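Elongation factor 1-gamma 1 (Saccharomyces cerevisiae, PDB 1NHY) serves in the eukaryotic elongation factor 1 complex, probably tethering it to other cell components, and binds its partner subunit through the N-terminal GST-like domain described here. Local coordinates at residues W15-L20 with A65-L70; A94-W99 with S159-V164. All coordinates share one frame; numbering follows the deposited sequence.

Contact 1 (W15-L20 with A65-L70); sequences WVPRGL and AINYYL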
loop_
_atom_site.group_PDB
_atom_site.type_symbol
_atom_site.label_atom_id
_atom_site.label_comp_id
_atom_site.label_asym_id
_atom_site.label_seq_id
_atom_site.Cartn_x
_atom_site.Cartn_y
_atom_site.Cartn_z
ATOM N N TRP A 15 2.155 5.987 -2.313
ATOM C CA TRP A 15 0.765 6.362 -2.214
ATOM C C TRP A 15 0.268 6.632 -0.800
ATOM O O TRP A 15 -0.155 7.751 -0.498
ATOM C CB TRP A 15 -0.089 5.298 -2.898
ATOM C CG TRP A 15 0.114 5.241 -4.397
ATOM C CD1 TRP A 15 1.180 5.727 -5.116
ATOM C CD2 TRP A 15 -0.753 4.627 -5.348
ATOM N NE1 TRP A 15 1.023 5.449 -6.451
ATOM C CE2 TRP A 15 -0.155 4.773 -6.620
ATOM C CE3 TRP A 15 -1.984 3.960 -5.249
ATOM C CZ2 TRP A 15 -0.745 4.278 -7.779
ATOM C CZ3 TRP A 15 -2.570 3.463 -6.404
ATOM C CH2 TRP A 15 -1.951 3.627 -7.651
ATOM N N VAL A 16 0.322 5.634 0.076
ATOM C CA VAL A 16 -0.164 5.849 1.438
ATOM C C VAL A 16 0.499 7.028 2.142
ATOM O O VAL A 16 -0.191 7.883 2.677
ATOM C CB VAL A 16 -0.025 4.583 2.304
ATOM C CG1 VAL A 16 -0.378 4.902 3.752
ATOM C CG2 VAL A 16 -0.954 3.501 1.774
ATOM N N PRO A 17 1.836 7.088 2.165
ATOM C CA PRO A 17 2.459 8.227 2.842
ATOM C C PRO A 17 1.886 9.532 2.336
ATOM O O PRO A 17 1.506 10.401 3.128
ATOM C CB PRO A 17 3.918 8.081 2.471
ATOM C CG PRO A 17 4.080 6.583 2.431
ATOM C CD PRO A 17 2.847 6.120 1.708
ATOM N N ARG A 18 1.807 9.664 1.011
ATOM C CA ARG A 18 1.281 10.881 0.409
ATOM C C ARG A 18 -0.156 11.121 0.856
ATOM O O ARG A 18 -0.506 12.235 1.268
ATOM C CB ARG A 18 1.356 10.811 -1.114
ATOM C CG ARG A 18 0.922 12.114 -1.772
ATOM C CD ARG A 18 1.116 12.088 -3.271
ATOM N NE ARG A 18 2.517 12.237 -3.624
ATOM C CZ ARG A 18 3.240 11.301 -4.222
ATOM N NH1 ARG A 18 2.684 10.130 -4.541
ATOM N NH2 ARG A 18 4.522 11.549 -4.500
ATOM N N GLY A 19 -0.981 10.075 0.778
ATOM C CA GLY A 19 -2.364 10.198 1.206
ATOM C C GLY A 19 -2.482 10.581 2.678
ATOM O O GLY A 19 -3.338 11.377 3.060
ATOM N N LEU A 20 -1.610 10.013 3.502
ATOM C CA LEU A 20 -1.606 10.274 4.933
ATOM C C LEU A 20 -1.384 11.729 5.209
ATOM O O LEU A 20 -2.025 12.309 6.084
ATOM C CB LEU A 20 -0.505 9.471 5.625
ATOM C CG LEU A 20 -0.780 7.982 5.849
ATOM C CD1 LEU A 20 0.475 7.309 6.380
ATOM C CD2 LEU A 20 -1.940 7.817 6.817
ATOM N N ALA A 65 7.885 2.514 7.921
ATOM C CA ALA A 65 8.349 3.426 8.940
ATOM C C ALA A 65 7.723 4.803 8.763
ATOM O O ALA A 65 7.106 5.323 9.685
ATOM C CB ALA A 65 9.854 3.526 8.894
ATOM N N ILE A 66 7.870 5.394 7.579
ATOM C CA ILE A 66 7.303 6.713 7.350
ATOM C C ILE A 66 5.800 6.753 7.614
ATOM O O ILE A 66 5.300 7.683 8.262
ATOM C CB ILE A 66 7.610 7.193 5.937
ATOM C CG1 ILE A 66 9.123 7.297 5.783
ATOM C CG2 ILE A 66 6.975 8.552 5.700
ATOM C CD1 ILE A 66 9.595 7.221 4.387
ATOM N N ASN A 67 5.085 5.741 7.133
ATOM C CA ASN A 67 3.647 5.679 7.342
ATOM C C ASN A 67 3.311 5.807 8.805
ATOM O O ASN A 67 2.496 6.635 9.194
ATOM C CB ASN A 67 3.090 4.371 6.807
ATOM C CG ASN A 67 2.915 4.394 5.310
ATOM O OD1 ASN A 67 2.842 3.349 4.667
ATOM N ND2 ASN A 67 2.836 5.590 4.744
ATOM N N TYR A 68 3.948 4.982 9.620
ATOM C CA TYR A 68 3.721 4.994 11.065
ATOM C C TYR A 68 4.086 6.347 11.663
ATOM O O TYR A 68 3.334 6.915 12.459
ATOM C CB TYR A 68 4.562 3.908 11.729
ATOM C CG TYR A 68 4.525 3.939 13.240
ATOM C CD1 TYR A 68 3.463 3.378 13.952
ATOM C CD2 TYR A 68 5.555 4.545 13.965
ATOM C CE1 TYR A 68 3.429 3.417 15.340
ATOM C CE2 TYR A 68 5.529 4.592 15.353
ATOM C CZ TYR A 68 4.466 4.024 16.030
ATOM O OH TYR A 68 4.451 4.054 17.405
ATOM N N TYR A 69 5.253 6.852 11.277
ATOM C CA TYR A 69 5.705 8.135 11.769
ATOM C C TYR A 69 4.650 9.195 11.448
ATOM O O TYR A 69 4.157 9.895 12.339
ATOM C CB TYR A 69 7.021 8.518 11.109
ATOM C CG TYR A 69 7.674 9.712 11.765
ATOM C CD1 TYR A 69 8.543 9.539 12.839
ATOM C CD2 TYR A 69 7.433 11.014 11.306
ATOM C CE1 TYR A 69 9.169 10.625 13.442
ATOM C CE2 TYR A 69 8.050 12.106 11.898
ATOM C CZ TYR A 69 8.925 11.901 12.963
ATOM O OH TYR A 69 9.594 12.962 13.527
ATOM N N LEU A 70 4.309 9.316 10.168
ATOM C CA LEU A 70 3.317 10.303 9.781
ATOM C C LEU A 70 2.052 10.151 10.608
ATOM O O LEU A 70 1.551 11.122 11.177
ATOM C CB LEU A 70 2.965 10.171 8.309
ATOM C CG LEU A 70 4.143 10.427 7.396
ATOM C CD1 LEU A 70 3.758 9.905 6.035
ATOM C CD2 LEU A 70 4.503 11.906 7.359
#
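N67 pushes its carboxamide between V16, P17 and L20, a polar group set into an otherwise apolar seam. Its CG lies anti to the carbonyl carbon (chi1 -79°), and beyond it the amide meets helix 12-24. There N67 ND2 lies 3.4 Å from V16 CG1 and 3.3 Å from L20 CD1, each side chain crossing that of N67 at about a right angle, while N67 OD1 reaches the same V16 methyl. No hydrogen bond joins the two segments; the contact is made by packing. P17, which has no N-H to give the preceding turn, sits where the helix kinks. P17 CA lies 5.3 Å from N67 CA.

Around this tight centre the apolar groups close in more gently. L70 CD1 lies 4.0 Å from P17 CB and 4.2 Å from L20 CD1, and I66 CG2 only grazes the proline ring at 4.5 Å from P17 CB. An alanine at N67 would probably open a gap between V16 and L20 and leave the V16 methyl without its flat neighbour. The exposed side belongs to Y68, which turns away into solvent; W15, on the far flank of helix 12-24, is taken up by Y205, whose ring it meets edge-to-face, and by helix 160-175.

The two segments run almost parallel, 14° apart, with axes 9.2 Å from each other. Such a pair, one helix following the first strand and the other the last, lying side by side against the mixed four-stranded sheet, typifies the thioredoxin-like N-terminal domain of glutathione S-transferases.

Contact 2 (A94-W99 with S159-V164); sequences AQIIRW and SLADLV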
loop_
_atom_site.group_PDB
_atom_site.type_symbol
_atom_site.label_atom_id
_atom_site.label_comp_id
_atom_site.label_asym_id
_atom_site.label_seq_id
_atom_site.Cartn_x
_atom_site.Cartn_y
_atom_site.Cartn_z
ATOM N N ALA A 94 -2.461 -5.493 17.370
ATOM C CA ALA A 94 -1.850 -6.699 16.815
ATOM C C ALA A 94 -2.509 -7.116 15.507
ATOM O O ALA A 94 -1.838 -7.306 14.477
ATOM C CB ALA A 94 -1.926 -7.827 17.811
ATOM N N GLN A 95 -3.826 -7.258 15.550
ATOM C CA GLN A 95 -4.557 -7.647 14.369
ATOM C C GLN A 95 -4.240 -6.762 13.179
ATOM O O GLN A 95 -4.108 -7.244 12.050
ATOM C CB GLN A 95 -6.039 -7.613 14.665
ATOM C CG GLN A 95 -6.512 -8.889 15.285
ATOM C CD GLN A 95 -6.233 -10.077 14.386
ATOM O OE1 GLN A 95 -6.172 -9.939 13.166
ATOM N NE2 GLN A 95 -6.081 -11.257 14.978
ATOM N N ILE A 96 -4.111 -5.466 13.424
ATOM C CA ILE A 96 -3.808 -4.560 12.337
ATOM C C ILE A 96 -2.451 -4.921 11.746
ATOM O O ILE A 96 -2.257 -4.898 10.527
ATOM C CB ILE A 96 -3.768 -3.101 12.803
ATOM C CG1 ILE A 96 -5.138 -2.690 13.352
ATOM C CG2 ILE A 96 -3.345 -2.217 11.646
ATOM C CD1 ILE A 96 -5.131 -1.367 14.080
ATOM N N ILE A 97 -1.516 -5.268 12.620
ATOM C CA ILE A 97 -0.165 -5.627 12.213
ATOM C C ILE A 97 -0.180 -6.954 11.496
ATOM O O ILE A 97 0.653 -7.232 10.626
ATOM C CB ILE A 97 0.746 -5.747 13.431
ATOM C CG1 ILE A 97 0.644 -4.463 14.248
ATOM C CG2 ILE A 97 2.162 -6.017 13.004
ATOM C CD1 ILE A 97 1.568 -4.394 15.407
ATOM N N ARG A 98 -1.132 -7.789 11.874
ATOM C CA ARG A 98 -1.234 -9.074 11.231
ATOM C C ARG A 98 -1.466 -8.868 9.744
ATOM O O ARG A 98 -0.644 -9.268 8.922
ATOM C CB ARG A 98 -2.371 -9.870 11.838
ATOM C CG ARG A 98 -2.608 -11.171 11.153
ATOM C CD ARG A 98 -3.633 -11.956 11.910
ATOM N NE ARG A 98 -4.599 -12.547 10.997
ATOM C CZ ARG A 98 -5.424 -13.532 11.318
ATOM N NH1 ARG A 98 -5.395 -14.053 12.558
ATOM N NH2 ARG A 98 -6.274 -13.989 10.395
ATOM N N TRP A 99 -2.570 -8.221 9.390
ATOM C CA TRP A 99 -2.843 -7.998 7.983
ATOM C C TRP A 99 -1.804 -7.114 7.360
ATOM O O TRP A 99 -1.382 -7.337 6.217
ATOM C CB TRP A 99 -4.218 -7.417 7.820
ATOM C CG TRP A 99 -5.210 -8.429 8.219
ATOM C CD1 TRP A 99 -5.738 -8.618 9.463
ATOM C CD2 TRP A 99 -5.789 -9.423 7.371
ATOM N NE1 TRP A 99 -6.618 -9.670 9.444
ATOM C CE2 TRP A 99 -6.669 -10.185 8.171
ATOM C CE3 TRP A 99 -5.650 -9.744 6.006
ATOM C CZ2 TRP A 99 -7.418 -11.251 7.652
ATOM C CZ3 TRP A 99 -6.387 -10.794 5.491
ATOM C CH2 TRP A 99 -7.263 -11.540 6.313
ATOM N N SER A 159 -8.270 0.772 8.627
ATOM C CA SER A 159 -7.048 0.841 9.422
ATOM C C SER A 159 -5.824 0.905 8.533
ATOM O O SER A 159 -5.872 0.579 7.339
ATOM C CB SER A 159 -6.927 -0.406 10.305
ATOM O OG SER A 159 -7.187 -1.588 9.552
ATOM N N LEU A 160 -4.714 1.306 9.125
ATOM C CA LEU A 160 -3.473 1.366 8.392
ATOM C C LEU A 160 -3.336 0.082 7.565
ATOM O O LEU A 160 -2.759 0.108 6.473
ATOM C CB LEU A 160 -2.308 1.471 9.356
ATOM C CG LEU A 160 -1.078 2.225 8.859
ATOM C CD1 LEU A 160 0.129 1.531 9.443
ATOM C CD2 LEU A 160 -0.987 2.260 7.333
ATOM N N ALA A 161 -3.863 -1.039 8.074
ATOM C CA ALA A 161 -3.784 -2.306 7.338
ATOM C C ALA A 161 -4.487 -2.201 5.983
ATOM O O ALA A 161 -3.873 -2.387 4.927
ATOM C CB ALA A 161 -4.397 -3.423 8.137
ATOM N N ASP A 162 -5.780 -1.908 6.016
ATOM C CA ASP A 162 -6.551 -1.768 4.793
ATOM C C ASP A 162 -5.852 -0.848 3.817
ATOM O O ASP A 162 -5.732 -1.166 2.639
ATOM C CB ASP A 162 -7.906 -1.202 5.128
ATOM C CG ASP A 162 -8.614 -2.026 6.157
ATOM O OD1 ASP A 162 -9.015 -3.146 5.799
ATOM O OD2 ASP A 162 -8.754 -1.573 7.315
ATOM N N LEU A 163 -5.387 0.295 4.305
ATOM C CA LEU A 163 -4.707 1.220 3.421
ATOM C C LEU A 163 -3.582 0.549 2.666
ATOM O O LEU A 163 -3.593 0.503 1.445
ATOM C CB LEU A 163 -4.165 2.404 4.204
ATOM C CG LEU A 163 -5.276 3.330 4.708
ATOM C CD1 LEU A 163 -4.640 4.507 5.419
ATOM C CD2 LEU A 163 -6.138 3.816 3.547
ATOM N N VAL A 164 -2.613 0.020 3.395
ATOM C CA VAL A 164 -1.489 -0.638 2.759
ATOM C C VAL A 164 -1.926 -1.800 1.902
ATOM O O VAL A 164 -1.630 -1.846 0.710
ATOM C CB VAL A 164 -0.507 -1.125 3.798
ATOM C CG1 VAL A 164 0.489 -2.091 3.170
ATOM C CG2 VAL A 164 0.201 0.078 4.398
#
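I96 and A161 stand opposite each other, their CA atoms 5.5 Å apart, where the segments of helices 90-107 and 160-175 run nearly parallel at 11° with axes 8.6 Å apart. The small side chain of A161 is consistent with so close an approach. A161 CB rests 3.5 Å from I96 O, and is met also by I96 CG2 and, at 4.0 Å, by W99 CB. In I96, CG2, anti to the backbone N (chi1 -62° places CG1 beside it), is the branch that meets A161 CB, while I96 CG1 nears S159 CB at 4.2 Å. The side chains that meet are aliphatic at their points of contact, though A161 CB also rests on a backbone carbonyl; no hydrogen bond joins the segments.

S159 is the N-cap of helix 160-175, and the sequence from S159 to D162 fits the Ser-x-x-Asp N-capping box familiar at the start of this helix in the GST fold. D162 OD2 accepts S159 N at 2.7 Å through its anti lone pair, with an almost straight N-H...O angle of 177°. S159 OG reaches the same oxygen from above the carboxylate plane. The other oxygen, OD1, takes L153 N and W191 NE1, so four donors grip a buried carboxylate and would probably favour its ionised form.

Beyond A161, the indole of W99 leads away from the segment 159-164 toward helix 126-147, where it meets F143 edge-to-face.

Both contacts are buried, and both pair two nearly parallel helices, yet they use different elements: contact 1 lies in the thioredoxin-like N-terminal domain, contact 2 in the all-helical C-terminal domain. In contact 1 the polar group is set in the seam itself, whereas contact 2 keeps its side-chain seam aliphatic and confines its polar side chains to the start of one helix. Their centres lie 13 Å apart, and they touch at the domain boundary: V16 CG2 packs 4.0 Å from L163 O, and N67 OD1 lies 4.2 Å from V164 CG2. Helix 160-175 thus belongs to both places: it packs on helix 90-107 and meets V16 and N67, with W15 resting on it farther along.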